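Local coordinates for protein phosphotransferase ChpT (Brucella abortus, PDB 4QPK) that relays phosphoryl groups as a homodimeric histidine phosphotransferase, in a phosphorelay with CtrA that controls cell growth, division and survival inside host cells, at residues Val39-Arg53 against Ile208-Leu220. Numbering follows the deposited sequence.
Sequences VTLSALDLGALLCSR and IDAHSVQPYYTLL
Y216 reaches out from helix 213-220 to meet L41 and its neighbours in the chain just ahead of helix 43-53. CB leaves with CG anti to the backbone N (chi1 169°), which sends the ring across to 39-41. CD2 and CE2 lie against L41 CD2, while L41 CD1 sits over one face as a CH-pi contact, 4.0 Å from the ring centroid. On the rim, CE1 has V39 O in plane at 3.5 Å, and L46 CD1 comes to the edge at CE2. At the tip, OH accepts from L41 N (3.0 Å, N-H...O 159°), a nearly straight bond that ties the extended segment 39-41 to helix 213-220.

Further along, the two helices cross at -124° and interlock knobs-into-holes. L46 drops among V213, Y216, Y217 and L220, and V213 answers among L46, L49, L50 and R53, its CG2 3.7 Å from L49 CB. L50 lays CD1 over a face of the Y217 ring, whose hydroxyl bonds K148.

At the far end R53 bends at chi2, running its CB and CD past A210 O and bringing NH2 to 3.4 Å from Q214 CB. One water joins NH2 to H211 O; another, held weakly by NH1, donates to Q214 OE1, while Q214 NE2 bonds N152 OD1. NE is salt-bridged to D57.

The chemistry thus grades from a greasy, interlocked centre to a hydrated, charged end beside H56, the relay's phosphorylated histidine, unmodified here, whose ring meets H211 edge-to-face: the contact seats the C-terminal domain, kinase-like but lacking regions for ATP binding, against the first DHp hairpin helix.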
loop_
_atom_site.group_PDB
_atom_site.type_symbol
_atom_site.label_atom_id
_atom_site.label_comp_id
_atom_site.label_asym_id
_atom_site.label_seq_id
_atom_site.Cartn_x
_atom_site.Cartn_y
_atom_site.Cartn_z
ATOM N N VAL B 39 13.938 -18.851 1.613
ATOM C CA VAL B 39 13.013 -18.683 0.507
ATOM C C VAL B 39 13.172 -17.274 -0.045
ATOM O O VAL B 39 13.587 -16.365 0.677
ATOM C CB VAL B 39 11.553 -18.943 0.970
ATOM C CG1 VAL B 39 11.167 -17.978 2.085
ATOM C CG2 VAL B 39 10.565 -18.863 -0.189
ATOM N N THR B 40 12.845 -17.085 -1.318
ATOM C CA THR B 40 12.844 -15.748 -1.883
ATOM C C THR B 40 11.578 -15.487 -2.697
ATOM O O THR B 40 11.065 -16.361 -3.398
ATOM C CB THR B 40 14.107 -15.504 -2.754
ATOM O OG1 THR B 40 14.231 -14.104 -3.032
ATOM C CG2 THR B 40 14.037 -16.269 -4.063
ATOM N N LEU B 41 11.069 -14.268 -2.589
ATOM C CA LEU B 41 9.893 -13.869 -3.351
ATOM C C LEU B 41 10.326 -13.035 -4.525
ATOM O O LEU B 41 11.276 -12.251 -4.424
ATOM C CB LEU B 41 8.887 -13.078 -2.500
ATOM C CG LEU B 41 7.931 -13.755 -1.513
ATOM C CD1 LEU B 41 8.599 -14.840 -0.676
ATOM C CD2 LEU B 41 7.277 -12.693 -0.617
ATOM N N SER B 42 9.630 -13.216 -5.646
ATOM C CA SER B 42 9.834 -12.369 -6.813
ATOM C C SER B 42 9.456 -10.951 -6.457
ATOM O O SER B 42 8.720 -10.728 -5.487
ATOM C CB SER B 42 8.994 -12.845 -8.002
ATOM O OG SER B 42 7.607 -12.676 -7.743
ATOM N N ALA B 43 9.931 -10.001 -7.252
ATOM C CA ALA B 43 9.590 -8.603 -7.066
ATOM C C ALA B 43 8.075 -8.416 -7.121
ATOM O O ALA B 43 7.500 -7.738 -6.272
ATOM C CB ALA B 43 10.272 -7.744 -8.111
ATOM N N LEU B 44 7.431 -9.035 -8.106
ATOM C CA LEU B 44 5.975 -8.934 -8.235
ATOM C C LEU B 44 5.224 -9.482 -7.020
ATOM O O LEU B 44 4.249 -8.878 -6.555
ATOM C CB LEU B 44 5.503 -9.661 -9.494
ATOM C CG LEU B 44 5.825 -8.935 -10.802
ATOM C CD1 LEU B 44 5.393 -9.825 -11.971
ATOM C CD2 LEU B 44 5.124 -7.584 -10.859
ATOM N N ASP B 45 5.660 -10.628 -6.512
ATOM C CA ASP B 45 4.972 -11.239 -5.390
ATOM C C ASP B 45 5.217 -10.494 -4.081
ATOM O O ASP B 45 4.308 -10.392 -3.257
ATOM C CB ASP B 45 5.366 -12.705 -5.256
ATOM C CG ASP B 45 4.730 -13.572 -6.333
ATOM O OD1 ASP B 45 5.177 -14.719 -6.516
ATOM O OD2 ASP B 45 3.781 -13.094 -6.997
ATOM N N LEU B 46 6.426 -9.972 -3.876
ATOM C CA LEU B 46 6.681 -9.205 -2.656
ATOM C C LEU B 46 5.852 -7.922 -2.639
ATOM O O LEU B 46 5.213 -7.604 -1.634
ATOM C CB LEU B 46 8.173 -8.871 -2.509
ATOM C CG LEU B 46 8.558 -7.928 -1.358
ATOM C CD1 LEU B 46 8.230 -8.548 0.014
ATOM C CD2 LEU B 46 10.049 -7.566 -1.455
ATOM N N GLY B 47 5.850 -7.200 -3.754
ATOM C CA GLY B 47 5.108 -5.958 -3.850
ATOM C C GLY B 47 3.626 -6.194 -3.616
ATOM O O GLY B 47 2.977 -5.436 -2.898
ATOM N N ALA B 48 3.085 -7.235 -4.242
ATOM C CA ALA B 48 1.660 -7.546 -4.084
ATOM C C ALA B 48 1.294 -7.876 -2.639
ATOM O O ALA B 48 0.290 -7.378 -2.122
ATOM C CB ALA B 48 1.255 -8.705 -4.999
ATOM N N LEU B 49 2.102 -8.714 -1.982
ATOM C CA LEU B 49 1.786 -9.109 -0.616
ATOM C C LEU B 49 1.937 -7.938 0.361
ATOM O O LEU B 49 1.136 -7.800 1.290
ATOM C CB LEU B 49 2.663 -10.293 -0.184
ATOM C CG LEU B 49 2.289 -11.574 -0.926
ATOM C CD1 LEU B 49 3.274 -12.689 -0.578
ATOM C CD2 LEU B 49 0.856 -11.998 -0.603
ATOM N N LEU B 50 2.937 -7.084 0.156
ATOM C CA LEU B 50 3.054 -5.892 1.009
ATOM C C LEU B 50 1.847 -4.978 0.831
ATOM O O LEU B 50 1.302 -4.464 1.805
ATOM C CB LEU B 50 4.340 -5.111 0.720
ATOM C CG LEU B 50 5.649 -5.767 1.159
ATOM C CD1 LEU B 50 6.833 -4.951 0.656
ATOM C CD2 LEU B 50 5.702 -5.890 2.671
ATOM N N CYS B 51 1.419 -4.792 -0.409
ATOM C CA CYS B 51 0.214 -3.999 -0.655
ATOM C C CYS B 51 -1.028 -4.616 -0.001
ATOM O O CYS B 51 -1.848 -3.896 0.569
ATOM C CB CYS B 51 -0.003 -3.823 -2.167
ATOM S SG CYS B 51 1.148 -2.612 -2.917
ATOM N N SER B 52 -1.178 -5.938 -0.085
ATOM C CA SER B 52 -2.300 -6.616 0.570
ATOM C C SER B 52 -2.276 -6.413 2.086
ATOM O O SER B 52 -3.317 -6.253 2.727
ATOM C CB SER B 52 -2.281 -8.114 0.253
ATOM O OG SER B 52 -2.820 -8.361 -1.033
ATOM N N ARG B 53 -1.083 -6.443 2.664
ATOM C CA ARG B 53 -0.947 -6.264 4.110
ATOM C C ARG B 53 -1.418 -4.862 4.518
ATOM O O ARG B 53 -2.125 -4.719 5.511
ATOM C CB ARG B 53 0.494 -6.513 4.562
ATOM C CG ARG B 53 0.752 -6.107 6.016
ATOM C CD ARG B 53 -0.190 -6.783 7.012
ATOM N NE ARG B 53 0.162 -6.402 8.380
ATOM C CZ ARG B 53 0.979 -7.107 9.154
ATOM N NH1 ARG B 53 1.260 -6.698 10.383
ATOM N NH2 ARG B 53 1.526 -8.216 8.685
ATOM N N ILE B 208 4.366 -18.026 1.686
ATOM C CA ILE B 208 4.289 -16.670 2.240
ATOM C C ILE B 208 3.002 -16.005 1.755
ATOM O O ILE B 208 2.658 -16.108 0.576
ATOM C CB ILE B 208 5.524 -15.823 1.841
ATOM C CG1 ILE B 208 6.820 -16.495 2.308
ATOM C CG2 ILE B 208 5.427 -14.420 2.402
ATOM C CD1 ILE B 208 6.916 -16.671 3.804
ATOM N N ASP B 209 2.279 -15.355 2.661
ATOM C CA ASP B 209 1.038 -14.655 2.313
ATOM C C ASP B 209 1.011 -13.268 2.944
ATOM O O ASP B 209 2.031 -12.807 3.435
ATOM C CB ASP B 209 -0.196 -15.462 2.740
ATOM C CG ASP B 209 -0.240 -15.749 4.240
ATOM O OD1 ASP B 209 -0.869 -16.760 4.621
ATOM O OD2 ASP B 209 0.321 -14.975 5.045
ATOM N N ALA B 210 -0.150 -12.612 2.955
ATOM C CA ALA B 210 -0.218 -11.224 3.430
ATOM C C ALA B 210 0.054 -11.103 4.922
ATOM O O ALA B 210 0.335 -10.016 5.432
ATOM C CB ALA B 210 -1.579 -10.601 3.106
ATOM N N HIS B 211 -0.027 -12.216 5.633
ATOM C CA HIS B 211 0.295 -12.164 7.044
ATOM C C HIS B 211 1.797 -12.399 7.231
ATOM O O HIS B 211 2.497 -11.552 7.806
ATOM C CB HIS B 211 -0.565 -13.166 7.816
ATOM C CG HIS B 211 -1.997 -12.741 7.939
ATOM N ND1 HIS B 211 -2.999 -13.240 7.132
ATOM C CD2 HIS B 211 -2.589 -11.836 8.756
ATOM C CE1 HIS B 211 -4.148 -12.672 7.458
ATOM N NE2 HIS B 211 -3.926 -11.817 8.441
ATOM N N SER B 212 2.315 -13.488 6.672
ATOM C CA SER B 212 3.730 -13.812 6.856
ATOM C C SER B 212 4.708 -12.972 6.027
ATOM O O SER B 212 5.918 -13.107 6.202
ATOM C CB SER B 212 3.961 -15.301 6.559
ATOM O OG SER B 212 3.531 -15.638 5.248
ATOM N N VAL B 213 4.210 -12.116 5.131
ATOM C CA VAL B 213 5.118 -11.287 4.341
ATOM C C VAL B 213 5.866 -10.300 5.235
ATOM O O VAL B 213 6.990 -9.945 4.935
ATOM C CB VAL B 213 4.381 -10.520 3.199
ATOM C CG1 VAL B 213 3.421 -9.472 3.730
ATOM C CG2 VAL B 213 5.382 -9.874 2.228
ATOM N N GLN B 214 5.266 -9.881 6.346
ATOM C CA GLN B 214 5.918 -8.853 7.151
ATOM C C GLN B 214 7.160 -9.403 7.880
ATOM O O GLN B 214 8.210 -8.765 7.856
ATOM C CB GLN B 214 4.921 -8.222 8.138
ATOM C CG GLN B 214 5.422 -6.930 8.794
ATOM C CD GLN B 214 6.275 -7.201 9.999
ATOM O OE1 GLN B 214 5.997 -8.131 10.766
ATOM N NE2 GLN B 214 7.308 -6.386 10.198
ATOM N N PRO B 215 7.058 -10.590 8.522
ATOM C CA PRO B 215 8.318 -11.134 9.062
ATOM C C PRO B 215 9.352 -11.484 7.986
ATOM O O PRO B 215 10.548 -11.285 8.212
ATOM C CB PRO B 215 7.871 -12.395 9.819
ATOM C CG PRO B 215 6.450 -12.633 9.434
ATOM C CD PRO B 215 5.887 -11.294 9.068
ATOM N N TYR B 216 8.898 -11.968 6.830
ATOM C CA TYR B 216 9.805 -12.216 5.717
ATOM C C TYR B 216 10.525 -10.933 5.334
ATOM O O TYR B 216 11.752 -10.889 5.213
ATOM C CB TYR B 216 9.031 -12.788 4.519
ATOM C CG TYR B 216 9.851 -12.816 3.252
ATOM C CD1 TYR B 216 10.716 -13.864 2.976
ATOM C CD2 TYR B 216 9.779 -11.766 2.344
ATOM C CE1 TYR B 216 11.476 -13.871 1.812
ATOM C CE2 TYR B 216 10.539 -11.760 1.189
ATOM C CZ TYR B 216 11.381 -12.812 0.925
ATOM O OH TYR B 216 12.131 -12.789 -0.235
ATOM N N TYR B 217 9.745 -9.868 5.183
ATOM C CA TYR B 217 10.265 -8.566 4.782
ATOM C C TYR B 217 11.266 -8.008 5.793
ATOM O O TYR B 217 12.284 -7.396 5.420
ATOM C CB TYR B 217 9.092 -7.600 4.600
ATOM C CG TYR B 217 9.442 -6.220 4.061
ATOM C CD1 TYR B 217 10.035 -6.057 2.819
ATOM C CD2 TYR B 217 9.128 -5.076 4.791
ATOM C CE1 TYR B 217 10.333 -4.792 2.331
ATOM C CE2 TYR B 217 9.424 -3.809 4.309
ATOM C CZ TYR B 217 10.021 -3.671 3.077
ATOM O OH TYR B 217 10.304 -2.404 2.612
ATOM N N THR B 218 10.972 -8.210 7.072
ATOM C CA THR B 218 11.863 -7.764 8.139
ATOM C C THR B 218 13.256 -8.388 7.977
ATOM O O THR B 218 14.274 -7.697 8.036
ATOM C CB THR B 218 11.290 -8.127 9.525
ATOM O OG1 THR B 218 9.989 -7.529 9.682
ATOM C CG2 THR B 218 12.219 -7.635 10.636
ATOM N N LEU B 219 13.283 -9.696 7.740
ATOM C CA LEU B 219 14.545 -10.419 7.569
ATOM C C LEU B 219 15.254 -9.982 6.290
ATOM O O LEU B 219 16.476 -9.862 6.255
ATOM C CB LEU B 219 14.287 -11.927 7.557
ATOM C CG LEU B 219 13.763 -12.453 8.896
ATOM C CD1 LEU B 219 13.150 -13.824 8.737
ATOM C CD2 LEU B 219 14.867 -12.480 9.957
ATOM N N LEU B 220 14.477 -9.734 5.238
ATOM C CA LEU B 220 15.029 -9.271 3.976
ATOM C C LEU B 220 15.720 -7.914 4.133
ATOM O O LEU B 220 16.802 -7.690 3.573
ATOM C CB LEU B 220 13.917 -9.175 2.924
ATOM C CG LEU B 220 14.291 -8.983 1.462
ATOM C CD1 LEU B 220 15.055 -10.200 0.960
ATOM C CD2 LEU B 220 13.027 -8.771 0.644
HETATM O O HOH W 1 3.570 -8.740 11.693
HETATM O O HOH W 2 2.174 -10.547 10.456
#